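Local coordinates for putative N-acetyl-gamma-glutamyl-phosphate reductase (Arabidopsis thaliana, PDB 1XYG), which probably catalyses the NADPH-dependent reduction of N-acetyl-gamma-glutamyl phosphate to N-acetylglutamate semialdehyde, a step of arginine biosynthesis in the chloroplast, at residues A[142-147]-A[333-338]; A[161-166]-A[222-227]; A[188-193]-A[242-247]; A[254-259]-A[320-325]. All coordinates share one frame; numbering follows the deposited sequence.

All four contacts are buried, but they differ in place and chemistry. The centre of interaction 1 lies about 7 Å from the centre of the chain; the contact joins helix 145-153 to helix 329-343 through polar side chains. Interaction 2 touches it through Tyr-142 and Gln-335, and sets the probable active-site residue Cys-163 beside His-224. Interactions 3 and 4 belong to one mixed sheet, where strands 187-193 and 255-262 are neighbours. Backbone bonds dominate both. Interaction 3 is parallel and interaction 4 antiparallel. Each has one face on helix 163-177, the helix of interaction 2, and the other toward a second subunit.

Interaction 1 of 4, residues A[142-147]-A[333-338]; sequences YGLTEI and SGQALQ
Gln-338 reaches across to Glu-146 with its chain extended. CG is anti to the backbone N (chi1 -164°), which sends the amide out from helix 329-343. Gln-338 NE2 donates to Glu-146 OE2 at 2.8 Å, almost straight at 170°. OE2 lies in the amide plane of Gln-338, while the carboxylate is turned 71° from it, and NE2 meets OE2 from above the carboxylate plane. The Glu-146 chain bends at chi2 and brings its acid group back to this meeting point.

Thr-145 fits against the same amide. Its CG2 lies 3.3 Å from Gln-338 NE2. Its OG1 bonds instead to Asn-339. Gln-335 runs past Thr-145 in the opposite direction, near OG1. The contact joins the start of helix 145-153, with Leu-144 at the N-cap, to helix 329-343. Segment 142-147 belongs to the NAD-binding domain of the enzyme.

Gln-335 CD sits 3.4 Å from Gly-143 O. Gln-335 OE1 lies 3.7 Å from Leu-144 CD1 and takes a hydrogen bond from Lys-330. Lys-330 also forms a salt bridge with Glu-146 OE1 and bonds to Gln-338 OE1. An alanine in place of Gln-338 would probably leave Glu-146 OE2 without this donor and open a gap beside Thr-145 CG2. Gln-335 NE2 bonds to Thr-166 OG1; the side chain of Gln-335 is about 8 Å from that of Cys-163, the probable active-site residue.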
loop_
_atom_site.group_PDB
_atom_site.type_symbol
_atom_site.label_atom_id
_atom_site.label_comp_id
_atom_site.label_asym_id
_atom_site.label_seq_id
_atom_site.Cartn_x
_atom_site.Cartn_y
_atom_site.Cartn_z
ATOM N N TYR A 142 26.225 -15.325 20.483
ATOM C CA TYR A 142 25.468 -14.441 19.594
ATOM C C TYR A 142 25.214 -15.166 18.271
ATOM O O TYR A 142 26.153 -15.587 17.592
ATOM C CB TYR A 142 26.263 -13.157 19.348
ATOM C CG TYR A 142 25.491 -12.046 18.667
ATOM C CD1 TYR A 142 24.351 -11.495 19.258
ATOM C CD2 TYR A 142 25.921 -11.518 17.449
ATOM C CE1 TYR A 142 23.663 -10.439 18.653
ATOM C CE2 TYR A 142 25.239 -10.463 16.833
ATOM C CZ TYR A 142 24.116 -9.928 17.443
ATOM O OH TYR A 142 23.461 -8.868 16.858
ATOM N N GLY A 143 23.942 -15.293 17.906
ATOM C CA GLY A 143 23.579 -16.017 16.696
ATOM C C GLY A 143 23.723 -15.423 15.299
ATOM O O GLY A 143 22.883 -15.693 14.442
ATOM N N LEU A 144 24.753 -14.621 15.047
ATOM C CA LEU A 144 24.944 -14.058 13.709
ATOM C C LEU A 144 25.680 -15.175 12.960
ATOM O O LEU A 144 26.913 -15.185 12.853
ATOM C CB LEU A 144 25.782 -12.770 13.772
ATOM C CG LEU A 144 25.932 -12.011 12.442
ATOM C CD1 LEU A 144 24.562 -11.762 11.825
ATOM C CD2 LEU A 144 26.654 -10.688 12.680
ATOM N N THR A 145 24.892 -16.116 12.451
ATOM C CA THR A 145 25.392 -17.309 11.777
ATOM C C THR A 145 26.660 -17.242 10.923
ATOM O O THR A 145 27.634 -17.939 11.224
ATOM C CB THR A 145 24.270 -17.977 10.958
ATOM O OG1 THR A 145 23.021 -17.823 11.649
ATOM C CG2 THR A 145 24.562 -19.474 10.811
ATOM N N GLU A 146 26.667 -16.430 9.871
ATOM C CA GLU A 146 27.843 -16.353 9.004
ATOM C C GLU A 146 29.123 -15.888 9.690
ATOM O O GLU A 146 30.220 -16.151 9.202
ATOM C CB GLU A 146 27.563 -15.451 7.795
ATOM C CG GLU A 146 26.541 -15.996 6.811
ATOM C CD GLU A 146 25.112 -15.972 7.350
ATOM O OE1 GLU A 146 24.839 -15.232 8.328
ATOM O OE2 GLU A 146 24.254 -16.679 6.783
ATOM N N ILE A 147 28.994 -15.203 10.818
ATOM C CA ILE A 147 30.161 -14.708 11.538
ATOM C C ILE A 147 30.618 -15.623 12.689
ATOM O O ILE A 147 31.812 -15.888 12.841
ATOM C CB ILE A 147 29.888 -13.293 12.127
ATOM C CG1 ILE A 147 29.389 -12.340 11.032
ATOM C CG2 ILE A 147 31.147 -12.739 12.759
ATOM C CD1 ILE A 147 30.412 -11.978 9.987
ATOM N N SER A 333 13.238 -15.049 12.638
ATOM C CA SER A 333 12.975 -16.477 12.639
ATOM C C SER A 333 13.792 -17.315 11.665
ATOM O O SER A 333 14.100 -18.476 11.952
ATOM C CB SER A 333 11.481 -16.708 12.429
ATOM O OG SER A 333 10.739 -16.099 13.473
ATOM N N GLY A 334 14.140 -16.741 10.516
ATOM C CA GLY A 334 14.943 -17.474 9.549
ATOM C C GLY A 334 16.329 -17.740 10.106
ATOM O O GLY A 334 16.842 -18.856 10.030
ATOM N N GLN A 335 16.947 -16.713 10.677
ATOM C CA GLN A 335 18.272 -16.876 11.253
ATOM C C GLN A 335 18.205 -17.802 12.468
ATOM O O GLN A 335 19.121 -18.589 12.708
ATOM C CB GLN A 335 18.847 -15.515 11.658
ATOM C CG GLN A 335 20.241 -15.597 12.256
ATOM C CD GLN A 335 21.067 -14.368 11.943
ATOM O OE1 GLN A 335 22.089 -14.450 11.253
ATOM N NE2 GLN A 335 20.628 -13.216 12.440
ATOM N N ALA A 336 17.118 -17.706 13.230
ATOM C CA ALA A 336 16.938 -18.545 14.407
ATOM C C ALA A 336 17.003 -20.019 13.994
ATOM O O ALA A 336 17.680 -20.832 14.635
ATOM C CB ALA A 336 15.596 -18.241 15.070
ATOM N N LEU A 337 16.296 -20.356 12.919
ATOM C CA LEU A 337 16.276 -21.720 12.420
ATOM C C LEU A 337 17.645 -22.077 11.852
ATOM O O LEU A 337 18.117 -23.206 12.012
ATOM C CB LEU A 337 15.204 -21.879 11.341
ATOM C CG LEU A 337 15.093 -23.272 10.709
ATOM C CD1 LEU A 337 14.869 -24.320 11.786
ATOM C CD2 LEU A 337 13.951 -23.286 9.707
ATOM N N GLN A 338 18.276 -21.111 11.190
ATOM C CA GLN A 338 19.600 -21.320 10.614
ATOM C C GLN A 338 20.547 -21.756 11.727
ATOM O O GLN A 338 21.370 -22.645 11.541
ATOM C CB GLN A 338 20.120 -20.028 9.975
ATOM C CG GLN A 338 21.310 -20.223 9.028
ATOM C CD GLN A 338 21.754 -18.927 8.364
ATOM O OE1 GLN A 338 20.959 -18.003 8.189
ATOM N NE2 GLN A 338 23.023 -18.861 7.979
#

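Interaction 2 of 4, residues A[161-166]-A[222-227]; sequences PGCYPT and HRHVPE
The contact belongs to the probable active site of a semialdehyde dehydrogenase. It holds Cys-163, the active-site residue inferred by similarity, at the first turn of helix 163-177. Gly-162 is the N-cap of that helix. The partner is the beginning of helix 224-236.

His-224 carries much of the contact. Its ring is lined on opposite faces. Pro-165 CD lies over one face in a CH-pi contact, 3.7 Å from the ring centroid. His-222 CE1 lies over the other, offset toward the rim. Cys-163 SG comes to the edge of the ring, 3.9 Å from His-224 CE1. Its first torsion places SG between the backbone N and the carbonyl carbon. Tyr-164 also meets this ring rim to rim, with the planes at 74°. Tyr-164 CB is 3.4 Å from His-224 ND1. The Tyr-164 hydroxyl bonds to Tyr-217, and its ring packs edge-to-face with Phe-244.

His-222 adds a capping bond: its ND1 accepts from His-224 N at 2.9 Å. This ties the turn before the helix to its first residues.

Glu-227 grips the other helix start. Its chain is fully extended, with CG anti to the backbone N (chi1 -176°), and crosses Pro-165 at about a right angle. Pro-165 CG lies 3.4 Å from Glu-227 CD. Arg-116 forms a salt bridge with OE1, and Tyr-142 bonds to OE2. The syn lone pair of Glu-227 OE2 receives Gly-162 N at 2.8 Å, nearly straight at 173°.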
loop_
_atom_site.group_PDB
_atom_site.type_symbol
_atom_site.label_atom_id
_atom_site.label_comp_id
_atom_site.label_asym_id
_atom_site.label_seq_id
_atom_site.Cartn_x
_atom_site.Cartn_y
_atom_site.Cartn_z
ATOM N N PRO A 161 20.315 -12.665 17.015
ATOM C CA PRO A 161 20.433 -11.211 16.829
ATOM C C PRO A 161 19.155 -10.490 16.413
ATOM O O PRO A 161 18.175 -11.114 16.007
ATOM C CB PRO A 161 21.554 -11.066 15.788
ATOM C CG PRO A 161 21.742 -12.446 15.207
ATOM C CD PRO A 161 21.426 -13.368 16.350
ATOM N N GLY A 162 19.169 -9.167 16.549
ATOM C CA GLY A 162 18.019 -8.378 16.162
ATOM C C GLY A 162 18.077 -8.209 14.657
ATOM O O GLY A 162 19.089 -8.541 14.039
ATOM N N CYS A 163 17.003 -7.695 14.067
ATOM C CA CYS A 163 16.935 -7.499 12.626
ATOM C C CYS A 163 17.936 -6.459 12.107
ATOM O O CYS A 163 18.825 -6.786 11.313
ATOM C CB CYS A 163 15.507 -7.120 12.231
ATOM S SG CYS A 163 14.763 -5.885 13.298
ATOM N N TYR A 164 17.801 -5.211 12.550
ATOM C CA TYR A 164 18.714 -4.156 12.117
ATOM C C TYR A 164 20.185 -4.530 12.300
ATOM O O TYR A 164 20.986 -4.396 11.374
ATOM C CB TYR A 164 18.420 -2.855 12.871
ATOM C CG TYR A 164 17.211 -2.101 12.369
ATOM C CD1 TYR A 164 17.126 -1.686 11.037
ATOM C CD2 TYR A 164 16.195 -1.720 13.245
ATOM C CE1 TYR A 164 16.060 -0.894 10.591
ATOM C CE2 TYR A 164 15.125 -0.931 12.811
ATOM C CZ TYR A 164 15.065 -0.516 11.488
ATOM O OH TYR A 164 14.034 0.306 11.084
ATOM N N PRO A 165 20.563 -5.003 13.504
ATOM C CA PRO A 165 21.953 -5.386 13.767
ATOM C C PRO A 165 22.494 -6.393 12.750
ATOM O O PRO A 165 23.671 -6.349 12.395
ATOM C CB PRO A 165 21.891 -5.975 15.179
ATOM C CG PRO A 165 20.790 -5.210 15.811
ATOM C CD PRO A 165 19.740 -5.208 14.706
ATOM N N THR A 166 21.636 -7.299 12.292
ATOM C CA THR A 166 22.046 -8.304 11.320
ATOM C C THR A 166 22.451 -7.653 9.993
ATOM O O THR A 166 23.478 -8.001 9.419
ATOM C CB THR A 166 20.908 -9.330 11.064
ATOM O OG1 THR A 166 20.672 -10.093 12.256
ATOM C CG2 THR A 166 21.280 -10.273 9.926
ATOM N N HIS A 222 18.243 3.911 20.541
ATOM C CA HIS A 222 17.376 2.806 20.178
ATOM C C HIS A 222 18.070 1.582 20.747
ATOM O O HIS A 222 19.294 1.482 20.689
ATOM C CB HIS A 222 17.225 2.672 18.671
ATOM C CG HIS A 222 16.352 1.526 18.283
ATOM N ND1 HIS A 222 16.798 0.223 18.280
ATOM C CD2 HIS A 222 15.035 1.476 17.982
ATOM C CE1 HIS A 222 15.793 -0.583 17.993
ATOM N NE2 HIS A 222 14.712 0.152 17.809
ATOM N N ARG A 223 17.297 0.661 21.305
ATOM C CA ARG A 223 17.868 -0.522 21.932
ATOM C C ARG A 223 18.843 -1.359 21.101
ATOM O O ARG A 223 19.620 -2.140 21.658
ATOM C CB ARG A 223 16.742 -1.398 22.485
ATOM C CG ARG A 223 16.112 -0.803 23.735
ATOM C CD ARG A 223 14.906 -1.588 24.191
ATOM N NE ARG A 223 14.471 -1.183 25.523
ATOM C CZ ARG A 223 13.412 -1.693 26.146
ATOM N NH1 ARG A 223 13.085 -1.271 27.361
ATOM N NH2 ARG A 223 12.673 -2.624 25.549
ATOM N N HIS A 224 18.824 -1.201 19.781
ATOM C CA HIS A 224 19.744 -1.963 18.946
ATOM C C HIS A 224 21.141 -1.355 18.947
ATOM O O HIS A 224 22.110 -2.021 18.587
ATOM C CB HIS A 224 19.222 -2.055 17.513
ATOM C CG HIS A 224 18.125 -3.056 17.334
ATOM N ND1 HIS A 224 17.460 -3.228 16.139
ATOM C CD2 HIS A 224 17.581 -3.948 18.200
ATOM C CE1 HIS A 224 16.553 -4.180 16.276
ATOM N NE2 HIS A 224 16.607 -4.632 17.516
ATOM N N VAL A 225 21.249 -0.097 19.369
ATOM C CA VAL A 225 22.541 0.580 19.396
ATOM C C VAL A 225 23.629 -0.212 20.125
ATOM O O VAL A 225 24.671 -0.520 19.542
ATOM C CB VAL A 225 22.432 2.001 20.021
ATOM C CG1 VAL A 225 23.819 2.589 20.245
ATOM C CG2 VAL A 225 21.649 2.917 19.095
ATOM N N PRO A 226 23.410 -0.556 21.408
ATOM C CA PRO A 226 24.441 -1.314 22.128
ATOM C C PRO A 226 24.765 -2.660 21.482
ATOM O O PRO A 226 25.906 -3.124 21.538
ATOM C CB PRO A 226 23.859 -1.450 23.538
ATOM C CG PRO A 226 22.380 -1.346 23.318
ATOM C CD PRO A 226 22.264 -0.264 22.287
ATOM N N GLU A 227 23.763 -3.280 20.865
ATOM C CA GLU A 227 23.958 -4.569 20.204
ATOM C C GLU A 227 24.886 -4.371 18.998
ATOM O O GLU A 227 25.824 -5.139 18.770
ATOM C CB GLU A 227 22.613 -5.130 19.732
ATOM C CG GLU A 227 22.707 -6.524 19.123
ATOM C CD GLU A 227 21.365 -7.029 18.641
ATOM O OE1 GLU A 227 20.338 -6.512 19.120
ATOM O OE2 GLU A 227 21.337 -7.943 17.796
#

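Interaction 3 of 4, residues A[188-193]-A[242-247]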
loop_
_atom_site.group_PDB
_atom_site.type_symbol
_atom_site.label_atom_id
_atom_site.label_comp_id
_atom_site.label_asym_id
_atom_site.label_seq_id
_atom_site.Cartn_x
_atom_site.Cartn_y
_atom_site.Cartn_z
ATOM N N ILE A 188 24.462 5.167 10.171
ATOM C CA ILE A 188 23.520 4.198 9.632
ATOM C C ILE A 188 22.093 4.734 9.571
ATOM O O ILE A 188 21.491 5.055 10.603
ATOM C CB ILE A 188 23.523 2.917 10.494
ATOM C CG1 ILE A 188 24.964 2.442 10.701
ATOM C CG2 ILE A 188 22.685 1.833 9.828
ATOM C CD1 ILE A 188 25.157 1.594 11.954
ATOM N N ASP A 189 21.558 4.840 8.357
ATOM C CA ASP A 189 20.181 5.290 8.172
ATOM C C ASP A 189 19.402 4.055 7.715
ATOM O O ASP A 189 19.478 3.661 6.552
ATOM C CB ASP A 189 20.102 6.396 7.116
ATOM C CG ASP A 189 18.714 7.005 7.029
ATOM O OD1 ASP A 189 17.768 6.265 6.670
ATOM O OD2 ASP A 189 18.562 8.214 7.332
ATOM N N ALA A 190 18.665 3.448 8.644
ATOM C CA ALA A 190 17.915 2.227 8.363
ATOM C C ALA A 190 16.404 2.383 8.195
ATOM O O ALA A 190 15.776 3.304 8.727
ATOM C CB ALA A 190 18.213 1.180 9.445
ATOM N N LYS A 191 15.833 1.446 7.452
ATOM C CA LYS A 191 14.414 1.437 7.152
ATOM C C LYS A 191 13.858 0.041 7.387
ATOM O O LYS A 191 14.524 -0.959 7.114
ATOM C CB LYS A 191 14.192 1.824 5.691
ATOM C CG LYS A 191 14.757 3.181 5.282
ATOM C CD LYS A 191 16.271 3.172 5.089
ATOM C CE LYS A 191 16.723 4.506 4.502
ATOM N NZ LYS A 191 18.181 4.595 4.224
ATOM N N SER A 192 12.633 -0.028 7.884
ATOM C CA SER A 192 12.017 -1.318 8.149
ATOM C C SER A 192 10.514 -1.334 7.935
ATOM O O SER A 192 9.831 -0.334 8.148
ATOM C CB SER A 192 12.321 -1.760 9.590
ATOM O OG SER A 192 11.554 -2.900 9.967
ATOM N N GLY A 193 10.012 -2.486 7.499
ATOM C CA GLY A 193 8.587 -2.652 7.313
ATOM C C GLY A 193 7.975 -2.651 8.706
ATOM O O GLY A 193 8.652 -2.982 9.686
ATOM N N VAL A 242 28.516 4.504 17.066
ATOM C CA VAL A 242 27.878 4.756 15.786
ATOM C C VAL A 242 26.664 5.659 15.914
ATOM O O VAL A 242 26.222 5.986 17.018
ATOM C CB VAL A 242 27.411 3.433 15.129
ATOM C CG1 VAL A 242 28.573 2.446 15.045
ATOM C CG2 VAL A 242 26.267 2.841 15.938
ATOM N N SER A 243 26.146 6.068 14.762
ATOM C CA SER A 243 24.944 6.882 14.677
ATOM C C SER A 243 23.997 5.932 13.960
ATOM O O SER A 243 24.311 5.452 12.871
ATOM C CB SER A 243 25.197 8.131 13.829
ATOM O OG SER A 243 24.021 8.914 13.708
ATOM N N PHE A 244 22.854 5.642 14.571
ATOM C CA PHE A 244 21.885 4.710 13.995
ATOM C C PHE A 244 20.478 5.279 14.072
ATOM O O PHE A 244 19.964 5.512 15.165
ATOM C CB PHE A 244 21.966 3.379 14.751
ATOM C CG PHE A 244 20.841 2.429 14.456
ATOM C CD1 PHE A 244 20.718 1.835 13.202
ATOM C CD2 PHE A 244 19.903 2.123 15.438
ATOM C CE1 PHE A 244 19.675 0.950 12.930
ATOM C CE2 PHE A 244 18.853 1.238 15.177
ATOM C CZ PHE A 244 18.741 0.653 13.921
ATOM N N THR A 245 19.856 5.509 12.919
ATOM C CA THR A 245 18.507 6.064 12.897
ATOM C C THR A 245 17.513 5.207 12.120
ATOM O O THR A 245 17.588 5.104 10.902
ATOM C CB THR A 245 18.479 7.490 12.289
ATOM O OG1 THR A 245 19.479 8.308 12.913
ATOM C CG2 THR A 245 17.122 8.123 12.510
ATOM N N PRO A 246 16.571 4.572 12.830
ATOM C CA PRO A 246 15.537 3.719 12.231
ATOM C C PRO A 246 14.468 4.573 11.556
ATOM O O PRO A 246 14.275 5.736 11.916
ATOM C CB PRO A 246 14.956 2.971 13.434
ATOM C CG PRO A 246 16.073 2.964 14.418
ATOM C CD PRO A 246 16.645 4.352 14.285
ATOM N N HIS A 247 13.774 3.987 10.587
ATOM C CA HIS A 247 12.701 4.669 9.866
ATOM C C HIS A 247 11.627 3.622 9.606
ATOM O O HIS A 247 11.939 2.492 9.229
ATOM C CB HIS A 247 13.208 5.258 8.539
ATOM C CG HIS A 247 14.215 6.360 8.707
ATOM N ND1 HIS A 247 15.541 6.123 9.009
ATOM C CD2 HIS A 247 14.082 7.707 8.639
ATOM C CE1 HIS A 247 16.178 7.273 9.121
ATOM N NE2 HIS A 247 15.317 8.249 8.901
HETATM O O HOH W 1 22.006 7.668 12.186
#
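Ile-188 and Phe-244 pair across two parallel strands. Ile-188 N donates to Ser-243 O at 2.7 Å, and Thr-245 N donates back to Ile-188 O. Ala-190 N continues the ladder to Thr-245 O. On the face with these two side chains, Ile-188 CG2 touches the edge of the Phe-244 ring, 3.9 Å from CD1. Ala-190 CB lies 3.8 Å from Phe-244 CE1.

At Ala-190 O the ladder changes. His-247 N is close but badly angled, and the side chain donates instead, from His-247 ND1 to Ala-190 O at 2.8 Å. CG is anti to the carbonyl carbon (chi1 -66°). The acceptor lies close to the ring plane. Ser-192 N then bonds to His-247 O.

On the other face, the Asp-189 and His-247 side chains cross at about a right angle, with carboxylate and ring planes 17° apart. Asp-189 OD1 is 3.1 Å from His-247 CE1. Lys-191 NZ holds OD1 in a salt bridge and also bonds to Asp-189 O at 2.8 Å. Water 1 links Ile-188 O, Ser-243 OG and Thr-245 OG1. Ser-243 OG also bonds to Asp-313 of the second subunit.

Farther out, Asp-189 OD2 meets Lys-191 and Tyr-260 of the second subunit. In the mixed sheet, strand 187-193 lies between strands 243-249 and 255-262. Helices 163-177 and 224-236 pack on the face of Ile-188 and Phe-244.

Interaction 4 of 4, residues A[254-259]-A[320-325]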
loop_
_atom_site.group_PDB
_atom_site.type_symbol
_atom_site.label_atom_id
_atom_site.label_comp_id
_atom_site.label_asym_id
_atom_site.label_seq_id
_atom_site.Cartn_x
_atom_site.Cartn_y
_atom_site.Cartn_z
ATOM N N GLY A 254 10.540 -6.348 4.972
ATOM C CA GLY A 254 11.633 -5.656 4.325
ATOM C C GLY A 254 12.429 -4.742 5.224
ATOM O O GLY A 254 11.888 -4.042 6.085
ATOM N N MET A 255 13.733 -4.737 5.007
ATOM C CA MET A 255 14.610 -3.898 5.794
ATOM C C MET A 255 15.859 -3.546 5.006
ATOM O O MET A 255 16.419 -4.380 4.288
ATOM C CB MET A 255 15.001 -4.611 7.092
ATOM C CG MET A 255 15.965 -3.830 7.966
ATOM S SD MET A 255 16.291 -4.700 9.503
ATOM C CE MET A 255 14.810 -4.222 10.459
ATOM N N GLN A 256 16.281 -2.299 5.142
ATOM C CA GLN A 256 17.484 -1.830 4.480
ATOM C C GLN A 256 18.256 -0.895 5.378
ATOM O O GLN A 256 17.685 -0.047 6.054
ATOM C CB GLN A 256 17.173 -1.070 3.183
ATOM C CG GLN A 256 18.428 -0.416 2.579
ATOM C CD GLN A 256 18.188 0.236 1.225
ATOM O OE1 GLN A 256 17.379 -0.241 0.424
ATOM N NE2 GLN A 256 18.909 1.321 0.955
ATOM N N SER A 257 19.564 -1.072 5.400
ATOM C CA SER A 257 20.421 -0.176 6.145
ATOM C C SER A 257 21.291 0.458 5.080
ATOM O O SER A 257 21.884 -0.240 4.263
ATOM C CB SER A 257 21.309 -0.919 7.145
ATOM O OG SER A 257 20.604 -1.199 8.339
ATOM N N THR A 258 21.307 1.782 5.051
ATOM C CA THR A 258 22.161 2.505 4.124
ATOM C C THR A 258 23.274 2.967 5.069
ATOM O O THR A 258 23.051 3.805 5.945
ATOM C CB THR A 258 21.445 3.709 3.512
ATOM O OG1 THR A 258 20.243 3.274 2.867
ATOM C CG2 THR A 258 22.351 4.389 2.493
ATOM N N ILE A 259 24.459 2.394 4.891
ATOM C CA ILE A 259 25.596 2.666 5.756
ATOM C C ILE A 259 26.652 3.587 5.164
ATOM O O ILE A 259 27.234 3.300 4.124
ATOM C CB ILE A 259 26.248 1.337 6.152
ATOM C CG1 ILE A 259 25.168 0.400 6.694
ATOM C CG2 ILE A 259 27.372 1.567 7.150
ATOM C CD1 ILE A 259 25.648 -1.002 6.915
ATOM N N ILE A 320 29.568 4.019 0.525
ATOM C CA ILE A 320 28.194 3.749 0.916
ATOM C C ILE A 320 27.885 2.266 0.755
ATOM O O ILE A 320 28.115 1.677 -0.304
ATOM C CB ILE A 320 27.201 4.556 0.059
ATOM C CG1 ILE A 320 27.502 6.052 0.199
ATOM C CG2 ILE A 320 25.756 4.256 0.504
ATOM C CD1 ILE A 320 26.639 6.936 -0.653
ATOM N N ILE A 321 27.362 1.670 1.819
ATOM C CA ILE A 321 27.014 0.260 1.805
ATOM C C ILE A 321 25.516 0.082 2.026
ATOM O O ILE A 321 24.947 0.642 2.961
ATOM C CB ILE A 321 27.775 -0.494 2.909
ATOM C CG1 ILE A 321 29.281 -0.384 2.663
ATOM C CG2 ILE A 321 27.322 -1.943 2.957
ATOM C CD1 ILE A 321 30.107 -0.716 3.863
ATOM N N ILE A 322 24.880 -0.678 1.144
ATOM C CA ILE A 322 23.457 -0.956 1.257
ATOM C C ILE A 322 23.327 -2.436 1.577
ATOM O O ILE A 322 23.930 -3.275 0.908
ATOM C CB ILE A 322 22.717 -0.641 -0.056
ATOM C CG1 ILE A 322 22.854 0.853 -0.373
ATOM C CG2 ILE A 322 21.248 -1.011 0.063
ATOM C CD1 ILE A 322 22.188 1.290 -1.663
ATOM N N SER A 323 22.554 -2.747 2.614
ATOM C CA SER A 323 22.349 -4.130 3.043
ATOM C C SER A 323 20.855 -4.365 3.300
ATOM O O SER A 323 20.236 -3.642 4.087
ATOM C CB SER A 323 23.161 -4.382 4.317
ATOM O OG SER A 323 23.006 -5.703 4.781
ATOM N N VAL A 324 20.273 -5.363 2.638
ATOM C CA VAL A 324 18.850 -5.638 2.809
ATOM C C VAL A 324 18.518 -7.089 3.156
ATOM O O VAL A 324 19.251 -8.019 2.797
ATOM C CB VAL A 324 18.057 -5.253 1.532
ATOM C CG1 VAL A 324 18.413 -3.808 1.111
ATOM C CG2 VAL A 324 18.384 -6.239 0.395
ATOM N N ILE A 325 17.397 -7.259 3.850
ATOM C CA ILE A 325 16.895 -8.569 4.257
ATOM C C ILE A 325 15.392 -8.464 4.483
ATOM O O ILE A 325 14.811 -7.381 4.407
ATOM C CB ILE A 325 17.502 -9.042 5.611
ATOM C CG1 ILE A 325 17.157 -8.044 6.720
ATOM C CG2 ILE A 325 19.012 -9.201 5.506
ATOM C CD1 ILE A 325 17.562 -8.521 8.110
#
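Ile-259 and Ile-321 form the tight end of this antiparallel pair. Ile-259 N donates to Ile-321 O at 2.7 Å, nearly straight at 173°. The return bond from Ile-321 N to Ile-259 O is 2.8 Å. Their CB atoms lie 4.0 Å apart. Ser-257 and Ser-323 make the next hydrogen-bonded pair, and each hydroxyl turns to Thr-167. The far end is looser. Met-255 N reaches Ile-325 O at 2.9 Å, but the bond is weak and bent to 129°. Met-255 CB stands 4.1 Å from Ile-325 CG1, and the rest of its side chain leads away to Cys-163.

The Gln-256 face is no solvent side: it too is buried, against a second subunit. Gln-256 is extended there, CG anti to the backbone N (chi1 173°). Its CB and CG lie beside Val-324 CG1, and Gln-256 NE2 passes 3.4 Å from Ile-322 CG2. NE2 donates to Thr-258 OG1 at 3.0 Å and bonds to Ser-216 of the second subunit. An alanine in place of Gln-256 would probably leave Ser-216 of the second subunit without this partner and uncover Ile-322 CG2. Thr-258 OG1 also bonds to Lys-191 of the same chain and to His-247 of the second subunit.

This is central pairing in a mixed sheet, with helix 163-177 on the Met-255 face and a second subunit on the Gln-256 face, as expected of the dimerisation domain in semialdehyde dehydrogenases.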